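Local coordinates for protein enolase (alpha proteobacterium BAL199, PDB 3UGV) that probably catalyses a magnesium-dependent reaction on a carboxylate substrate, as other members of the mandelate racemase branch of the enolase superfamily do, at residues G153-V158 with V369-G374; F226-D231 with V254-F259; E248-P253 with L269-M274. All blocks are in the same frame, centred on the assembly; numbering follows the deposited sequence.

Contact 1: G153-V158 with V369-G374; sequences GTPGSV and VPDKPG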
# COMPACT_ATOMS: atom_id res chain seq x y z
N GLY F 153 -17.78 -19.75 -30.11
CA GLY F 153 -16.88 -20.89 -30.14
C GLY F 153 -17.47 -21.99 -30.97
O GLY F 153 -18.31 -21.71 -31.82
N THR F 154 -17.04 -23.22 -30.70
CA THR F 154 -17.59 -24.42 -31.34
C THR F 154 -17.59 -25.61 -30.38
O THR F 154 -16.78 -25.67 -29.44
CB THR F 154 -16.78 -24.87 -32.56
OG1 THR F 154 -15.51 -25.37 -32.13
CG2 THR F 154 -16.58 -23.72 -33.54
N PRO F 155 -18.50 -26.58 -30.61
CA PRO F 155 -18.56 -27.83 -29.85
C PRO F 155 -17.22 -28.58 -29.88
O PRO F 155 -16.52 -28.58 -30.89
CB PRO F 155 -19.63 -28.64 -30.59
CG PRO F 155 -20.48 -27.61 -31.25
CD PRO F 155 -19.54 -26.51 -31.65
N GLY F 156 -16.88 -29.23 -28.77
CA GLY F 156 -15.64 -29.97 -28.69
C GLY F 156 -15.40 -30.53 -27.30
O GLY F 156 -16.32 -30.61 -26.49
N SER F 157 -14.15 -30.88 -27.04
CA SER F 157 -13.76 -31.53 -25.79
C SER F 157 -13.38 -30.52 -24.71
O SER F 157 -12.78 -29.49 -25.00
CB SER F 157 -12.58 -32.48 -26.04
OG SER F 157 -13.04 -33.75 -26.46
N VAL F 158 -13.73 -30.84 -23.47
CA VAL F 158 -13.34 -30.03 -22.32
C VAL F 158 -12.84 -30.97 -21.23
O VAL F 158 -13.57 -31.85 -20.78
CB VAL F 158 -14.52 -29.23 -21.75
CG1 VAL F 158 -14.00 -28.21 -20.71
CG2 VAL F 158 -15.28 -28.54 -22.86
N VAL F 369 -18.94 -31.77 -25.88
CA VAL F 369 -20.10 -30.90 -26.13
C VAL F 369 -20.70 -31.34 -27.46
O VAL F 369 -20.01 -31.33 -28.47
CB VAL F 369 -19.73 -29.40 -26.25
CG1 VAL F 369 -20.97 -28.59 -26.60
CG2 VAL F 369 -19.10 -28.87 -24.97
N PRO F 370 -21.99 -31.71 -27.45
CA PRO F 370 -22.65 -32.27 -28.64
C PRO F 370 -23.07 -31.18 -29.61
O PRO F 370 -23.38 -30.06 -29.19
CB PRO F 370 -23.90 -32.92 -28.05
CG PRO F 370 -24.26 -32.02 -26.90
CD PRO F 370 -22.92 -31.58 -26.31
N ASP F 371 -23.09 -31.50 -30.90
CA ASP F 371 -23.54 -30.54 -31.89
C ASP F 371 -25.07 -30.53 -31.93
O ASP F 371 -25.67 -30.99 -32.90
CB ASP F 371 -22.96 -30.88 -33.27
CG ASP F 371 -22.75 -29.65 -34.14
OD1 ASP F 371 -23.48 -28.65 -33.98
OD2 ASP F 371 -21.84 -29.69 -34.99
N LYS F 372 -25.69 -30.03 -30.87
CA LYS F 372 -27.13 -29.84 -30.82
C LYS F 372 -27.42 -28.38 -30.48
O LYS F 372 -26.57 -27.70 -29.92
CB LYS F 372 -27.79 -30.78 -29.81
CG LYS F 372 -27.47 -32.25 -30.06
CD LYS F 372 -28.40 -33.18 -29.30
CE LYS F 372 -27.98 -33.38 -27.85
NZ LYS F 372 -28.89 -34.35 -27.16
N PRO F 373 -28.61 -27.88 -30.85
CA PRO F 373 -28.90 -26.46 -30.64
C PRO F 373 -29.03 -26.18 -29.15
O PRO F 373 -29.46 -27.07 -28.42
CB PRO F 373 -30.25 -26.26 -31.33
CG PRO F 373 -30.45 -27.48 -32.18
CD PRO F 373 -29.74 -28.59 -31.47
N GLY F 374 -28.67 -24.97 -28.71
CA GLY F 374 -28.70 -24.61 -27.30
C GLY F 374 -27.82 -25.49 -26.43
O GLY F 374 -26.67 -25.79 -26.77
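Pro155 and Gly156 meet Val369 in a loop-to-loop contact that extends, by one backbone bond, the antiparallel pairing of strands 157-162 and 366-368 in a small mixed sheet. The sheet belongs to an enolase-superfamily chain, and the joint brings the entry to strand 157-162 against the loop that leads toward the C-terminal helix 381-387. Val369 N donates to Gly156 O over 2.9 Å in an almost straight bond (174°), continuing the backbone pairing of Val158 with Leu367. Round this bond the packing is apolar. Val369 has CG1 anti to its own N (chi1 176°), a setting that sends CG1 along Pro155, 4.2 Å from its CB, while CG2 stays near Gly156 O and comes within 4.4 Å of Val158 CG2. Ala334 and His335 of helix 330-337 and Cys148 of helix 147-150 cover Val369 as well, and its side chain is buried. At the outer end the side chain of Asp371, the centre of an inverse gamma turn, slants past that of Pro155, Asp371 OD1 approaching Pro155 CG loosely at 4.2 Å. The same ring also lies close to the loop backbone, with Pro155 CB 3.4 Å from Val369 O.

Contact 2: F226-D231 with V254-F259; sequences FNQGLD and VVYDNF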
# COMPACT_ATOMS: atom_id res chain seq x y z
N PHE F 226 -12.45 -28.80 1.27
CA PHE F 226 -12.79 -28.88 2.69
C PHE F 226 -14.21 -28.43 2.95
O PHE F 226 -14.70 -28.56 4.06
CB PHE F 226 -11.86 -28.00 3.51
CG PHE F 226 -10.51 -28.59 3.75
CD1 PHE F 226 -10.32 -29.47 4.81
CD2 PHE F 226 -9.43 -28.25 2.96
CE1 PHE F 226 -9.06 -30.01 5.06
CE2 PHE F 226 -8.17 -28.80 3.20
CZ PHE F 226 -8.00 -29.68 4.24
N ASN F 227 -14.86 -27.87 1.93
CA ASN F 227 -16.22 -27.37 2.07
C ASN F 227 -16.43 -26.42 3.25
O ASN F 227 -17.40 -26.56 3.97
CB ASN F 227 -17.22 -28.53 2.15
CG ASN F 227 -17.39 -29.23 0.82
OD1 ASN F 227 -17.96 -28.67 -0.11
ND2 ASN F 227 -16.87 -30.45 0.72
N GLN F 228 -15.52 -25.46 3.42
CA GLN F 228 -15.67 -24.42 4.43
C GLN F 228 -15.70 -24.99 5.85
O GLN F 228 -16.18 -24.33 6.76
CB GLN F 228 -16.98 -23.65 4.21
CG GLN F 228 -17.10 -22.99 2.87
CD GLN F 228 -18.40 -22.22 2.73
OE1 GLN F 228 -18.65 -21.27 3.48
NE2 GLN F 228 -19.24 -22.64 1.79
N GLY F 229 -15.20 -26.21 6.04
CA GLY F 229 -15.37 -26.87 7.33
C GLY F 229 -14.43 -26.46 8.46
O GLY F 229 -14.58 -26.93 9.59
N LEU F 230 -13.46 -25.60 8.16
CA LEU F 230 -12.44 -25.29 9.15
C LEU F 230 -12.53 -23.85 9.58
O LEU F 230 -13.00 -23.00 8.83
CB LEU F 230 -11.04 -25.54 8.58
CG LEU F 230 -10.83 -26.88 7.88
CD1 LEU F 230 -9.38 -26.98 7.44
CD2 LEU F 230 -11.18 -28.03 8.82
N ASP F 231 -12.09 -23.57 10.81
CA ASP F 231 -11.91 -22.19 11.24
C ASP F 231 -10.46 -21.84 10.90
O ASP F 231 -9.72 -22.71 10.45
CB ASP F 231 -12.26 -22.00 12.73
CG ASP F 231 -11.24 -22.65 13.70
OD1 ASP F 231 -10.04 -22.81 13.36
OD2 ASP F 231 -11.65 -22.98 14.84
N VAL F 254 -12.07 -22.43 4.65
CA VAL F 254 -12.81 -21.68 5.67
C VAL F 254 -14.04 -21.04 5.06
O VAL F 254 -14.27 -21.15 3.86
CB VAL F 254 -11.95 -20.58 6.35
CG1 VAL F 254 -10.70 -21.18 6.96
CG2 VAL F 254 -11.58 -19.47 5.36
N VAL F 255 -14.85 -20.38 5.89
CA VAL F 255 -16.11 -19.81 5.44
C VAL F 255 -15.90 -18.78 4.33
O VAL F 255 -15.01 -17.93 4.39
CB VAL F 255 -16.92 -19.21 6.60
CG1 VAL F 255 -16.20 -18.02 7.19
CG2 VAL F 255 -18.30 -18.81 6.12
N TYR F 256 -16.75 -18.84 3.31
CA TYR F 256 -16.44 -18.27 2.01
C TYR F 256 -16.23 -16.77 1.94
O TYR F 256 -15.58 -16.30 1.01
CB TYR F 256 -17.47 -18.70 0.95
CG TYR F 256 -18.86 -18.04 1.03
CD1 TYR F 256 -19.07 -16.72 0.62
CD2 TYR F 256 -19.97 -18.78 1.45
CE1 TYR F 256 -20.35 -16.14 0.65
CE2 TYR F 256 -21.26 -18.21 1.49
CZ TYR F 256 -21.44 -16.90 1.09
OH TYR F 256 -22.71 -16.36 1.13
N ASP F 257 -16.78 -16.01 2.89
CA ASP F 257 -16.60 -14.55 2.84
C ASP F 257 -15.46 -14.02 3.72
O ASP F 257 -15.31 -12.81 3.89
CB ASP F 257 -17.92 -13.80 3.13
CG ASP F 257 -18.46 -14.08 4.53
OD1 ASP F 257 -17.87 -14.92 5.24
OD2 ASP F 257 -19.47 -13.46 4.92
N ASN F 258 -14.66 -14.93 4.27
CA ASN F 258 -13.49 -14.53 5.05
C ASN F 258 -12.29 -14.28 4.16
O ASN F 258 -11.41 -15.13 4.07
CB ASN F 258 -13.15 -15.59 6.12
CG ASN F 258 -12.01 -15.16 7.00
OD1 ASN F 258 -11.59 -14.01 6.93
ND2 ASN F 258 -11.49 -16.07 7.84
N PHE F 259 -12.25 -13.12 3.52
CA PHE F 259 -11.17 -12.79 2.59
C PHE F 259 -9.85 -12.46 3.28
O PHE F 259 -8.77 -12.71 2.72
CB PHE F 259 -11.57 -11.60 1.69
CG PHE F 259 -12.63 -11.91 0.69
CD1 PHE F 259 -13.09 -13.20 0.52
CD2 PHE F 259 -13.15 -10.91 -0.12
CE1 PHE F 259 -14.08 -13.49 -0.42
CE2 PHE F 259 -14.13 -11.20 -1.06
CZ PHE F 259 -14.60 -12.50 -1.20
O HOH W 1 -14.37 -20.63 8.79
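Gln228 reaches across to Tyr256, and the two side chains run alongside each other in the same direction, with the amide plane turned 69° from the phenol ring. The amide sits at the edge of that ring: Gln228 CD lies in its plane and Gln228 OE1 is 3.5 Å from Tyr256 CD2. An extended chain beyond CG (chi2 -178°) carries the amide over the backbone of 254-256, its CG passing 3.5 Å from Val254 O. There Tyr256 N donates to Gln228 OE1 over 3.1 Å, in a bent bond (144° at the hydrogen) whose donor stands above the carbonyl plane and misses the lone pairs. The methyl Val255 CG2 lies beside the same oxygen. Beyond the contact, Tyr256 OH is hydrogen-bonded to Tyr120 N of a neighbouring subunit, whose ring also meets that of Tyr256.

Farther along, the carbonyl of Leu230 faces the start of the second loop. Val254 CA directs its hydrogen at Leu230 O from 3.4 Å, and a water that donates to Leu230 O (2.7 Å) accepts from Val255 N (3.0 Å), so one carbonyl serves both a direct and a water-mediated link. A type I' turn from Phe226 to Gly229 presents Gln228, and a type I turn from Val255 to Asn258 presents Tyr256. Asp231 and Asn258 then N-cap helices 232-242 and 259-268. Two adjacent beta-to-alpha loops joined in this way at the C-terminal ends of parallel strands are characteristic of the enolase-superfamily barrel, whose magnesium site lies about 8 Å from the Gln228 side chain.

Contact 3: E248-P253 with L269-M274; sequences EWIEEP and LKTPLM. With MG (magnesium ion), chain B; MG (magnesium ion), chain X.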
# COMPACT_ATOMS: atom_id res chain seq x y z
N GLU F 248 -3.42 -30.93 -6.57
CA GLU F 248 -3.68 -30.02 -7.69
C GLU F 248 -4.16 -28.67 -7.14
O GLU F 248 -3.73 -27.61 -7.59
CB GLU F 248 -4.73 -30.60 -8.62
CG GLU F 248 -5.20 -29.63 -9.71
CD GLU F 248 -4.28 -29.58 -10.92
OE1 GLU F 248 -3.30 -30.36 -10.97
OE2 GLU F 248 -4.54 -28.75 -11.83
N TRP F 249 -5.04 -28.70 -6.15
CA TRP F 249 -5.39 -27.49 -5.42
C TRP F 249 -6.07 -27.82 -4.12
O TRP F 249 -6.50 -28.95 -3.91
CB TRP F 249 -6.27 -26.56 -6.25
CG TRP F 249 -7.70 -27.01 -6.48
CD1 TRP F 249 -8.67 -27.28 -5.54
CD2 TRP F 249 -8.35 -27.16 -7.76
NE1 TRP F 249 -9.85 -27.62 -6.15
CE2 TRP F 249 -9.69 -27.54 -7.51
CE3 TRP F 249 -7.93 -27.02 -9.08
CZ2 TRP F 249 -10.60 -27.78 -8.53
CZ3 TRP F 249 -8.83 -27.26 -10.10
CH2 TRP F 249 -10.15 -27.65 -9.82
N ILE F 250 -6.17 -26.81 -3.25
CA ILE F 250 -6.92 -26.90 -2.00
C ILE F 250 -8.10 -25.92 -2.05
O ILE F 250 -7.93 -24.71 -2.31
CB ILE F 250 -6.02 -26.57 -0.81
CG1 ILE F 250 -4.88 -27.58 -0.71
CG2 ILE F 250 -6.82 -26.52 0.49
CD1 ILE F 250 -3.77 -27.10 0.20
N GLU F 251 -9.30 -26.43 -1.78
CA GLU F 251 -10.52 -25.67 -2.03
C GLU F 251 -11.24 -25.30 -0.75
O GLU F 251 -11.45 -26.17 0.11
CB GLU F 251 -11.43 -26.48 -2.95
CG GLU F 251 -12.62 -25.74 -3.51
CD GLU F 251 -13.43 -26.62 -4.46
OE1 GLU F 251 -12.82 -27.36 -5.28
OE2 GLU F 251 -14.67 -26.59 -4.37
N GLU F 252 -11.60 -24.02 -0.64
CA GLU F 252 -12.43 -23.45 0.44
C GLU F 252 -12.23 -24.03 1.84
O GLU F 252 -13.12 -24.69 2.39
CB GLU F 252 -13.92 -23.51 0.08
CG GLU F 252 -14.33 -22.54 -1.02
CD GLU F 252 -15.84 -22.46 -1.23
OE1 GLU F 252 -16.52 -23.51 -1.12
OE2 GLU F 252 -16.33 -21.34 -1.51
N PRO F 253 -11.05 -23.80 2.42
CA PRO F 253 -10.87 -24.38 3.76
C PRO F 253 -11.74 -23.71 4.82
O PRO F 253 -12.09 -24.37 5.79
CB PRO F 253 -9.38 -24.14 4.05
CG PRO F 253 -8.91 -23.15 3.02
CD PRO F 253 -9.79 -23.30 1.83
N LEU F 269 0.55 -20.85 1.71
CA LEU F 269 0.53 -22.13 1.00
C LEU F 269 1.19 -21.98 -0.35
O LEU F 269 0.92 -21.03 -1.08
CB LEU F 269 -0.91 -22.58 0.75
CG LEU F 269 -1.77 -22.99 1.95
CD1 LEU F 269 -3.23 -23.10 1.53
CD2 LEU F 269 -1.26 -24.31 2.56
N LYS F 270 2.05 -22.93 -0.69
CA LYS F 270 2.62 -22.98 -2.04
C LYS F 270 1.62 -23.57 -3.03
O LYS F 270 1.58 -23.18 -4.19
CB LYS F 270 3.90 -23.80 -2.04
CG LYS F 270 5.15 -22.99 -2.22
CD LYS F 270 5.30 -21.93 -1.18
CE LYS F 270 6.65 -21.25 -1.35
NZ LYS F 270 7.75 -22.27 -1.44
N THR F 271 0.81 -24.52 -2.56
CA THR F 271 -0.22 -25.16 -3.38
C THR F 271 -1.29 -24.12 -3.75
O THR F 271 -1.65 -23.30 -2.93
CB THR F 271 -0.85 -26.36 -2.61
OG1 THR F 271 0.17 -27.34 -2.37
CG2 THR F 271 -1.99 -26.99 -3.39
N PRO F 272 -1.80 -24.15 -4.99
CA PRO F 272 -2.84 -23.17 -5.33
C PRO F 272 -4.06 -23.27 -4.41
O PRO F 272 -4.50 -24.37 -4.04
CB PRO F 272 -3.22 -23.55 -6.78
CG PRO F 272 -2.00 -24.23 -7.33
CD PRO F 272 -1.42 -24.99 -6.15
N LEU F 273 -4.60 -22.12 -4.04
CA LEU F 273 -5.79 -22.05 -3.21
C LEU F 273 -6.98 -21.70 -4.09
O LEU F 273 -6.94 -20.72 -4.84
CB LEU F 273 -5.62 -20.99 -2.13
CG LEU F 273 -6.81 -20.76 -1.21
CD1 LEU F 273 -7.09 -22.03 -0.40
CD2 LEU F 273 -6.53 -19.56 -0.29
N MET F 274 -8.03 -22.51 -4.00
CA MET F 274 -9.18 -22.42 -4.89
C MET F 274 -10.41 -21.94 -4.13
O MET F 274 -10.69 -22.44 -3.05
CB MET F 274 -9.47 -23.80 -5.51
CG MET F 274 -10.80 -23.90 -6.20
SD MET F 274 -10.95 -22.92 -7.73
CE MET F 274 -10.18 -23.99 -8.93
MG MG B . -16.36 -27.19 -3.64
MG MG X . 0.32 -19.48 -2.24
O HOH W 2 -1.40 -20.48 -2.79
O HOH W 3 -17.31 -28.34 -5.11
O HOH W 4 -18.06 -27.72 -2.56
O HOH W 5 -15.86 -26.05 -1.92
O HOH W 6 -0.31 -18.00 -3.51
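Met274 holds CG anti to its backbone N (chi1 167°) and then bends at chi2 and chi3, which folds its methyl back over Trp249. Met274 CE lies 3.5 Å from the centroid of the six-membered ring and only 3° off its normal, a CH-pi contact, with the sulfur farther above the same face. Glu251 instead runs extended beyond CG (chi2 178°), side by side with Met274, and its carboxylate emerges at the metal site.

These groups ride on neighbouring parallel strands, 249-251 and 273-275, of a beta-alpha-beta unit completed by helix 259-268. Ile250 N donates to Pro272 O, Met274 N to Ile250 O (2.8 Å) and Glu252 N to Met274 O, all three nearly straight. Beside this pairing, the side chains of Thr271 and Ile250 cross at about a right angle, CG2 of the threonine against CG1 of the isoleucine, and Leu273 CD1 rests 3.7 Å from Pro253 CD.

Glu251 OE2 binds magnesium at 1.9 Å, in a site completed by Asp225, Glu277 and three waters. The other oxygen, Glu251 OE1, accepts from Trp249 NE1 on its anti lone pair (3.1 Å) and forms a salt bridge with Lys194. A second magnesium sits at the far end of the contact, where Leu269 O coordinates it at 2.0 Å beside Arg266 O, and one of its waters donates to Thr271 O. With OE2 on the metal and OE1 held by an indole N-H and a lysine, the Glu251 carboxylate is fixed in rotation, and Trp249, itself packed against Met274, acts as a second-shell residue that positions a metal ligand.

From the N terminus, 153-158 comes first and is met by 369-374 near the end of the chain, so contact 1 closes a loop of 210 residues that encloses both other contacts. Inside it, contacts 2 and 3 cross: 226-231 is followed by 248-253, then 254-259, then 269-274. Together they tie three successive parallel strands, 221-225, 249-251 and 273-275, to the loops and helices between them. They also touch, Gln228 N lying 2.7 Å from Glu252 O and Leu230 N 3.0 Å from Pro253 O, both probable hydrogen bonds. Contact 1 belongs to the separate mixed sheet, its centre about 35 Å from that of contact 2 and on the opposite side of the chain's centre.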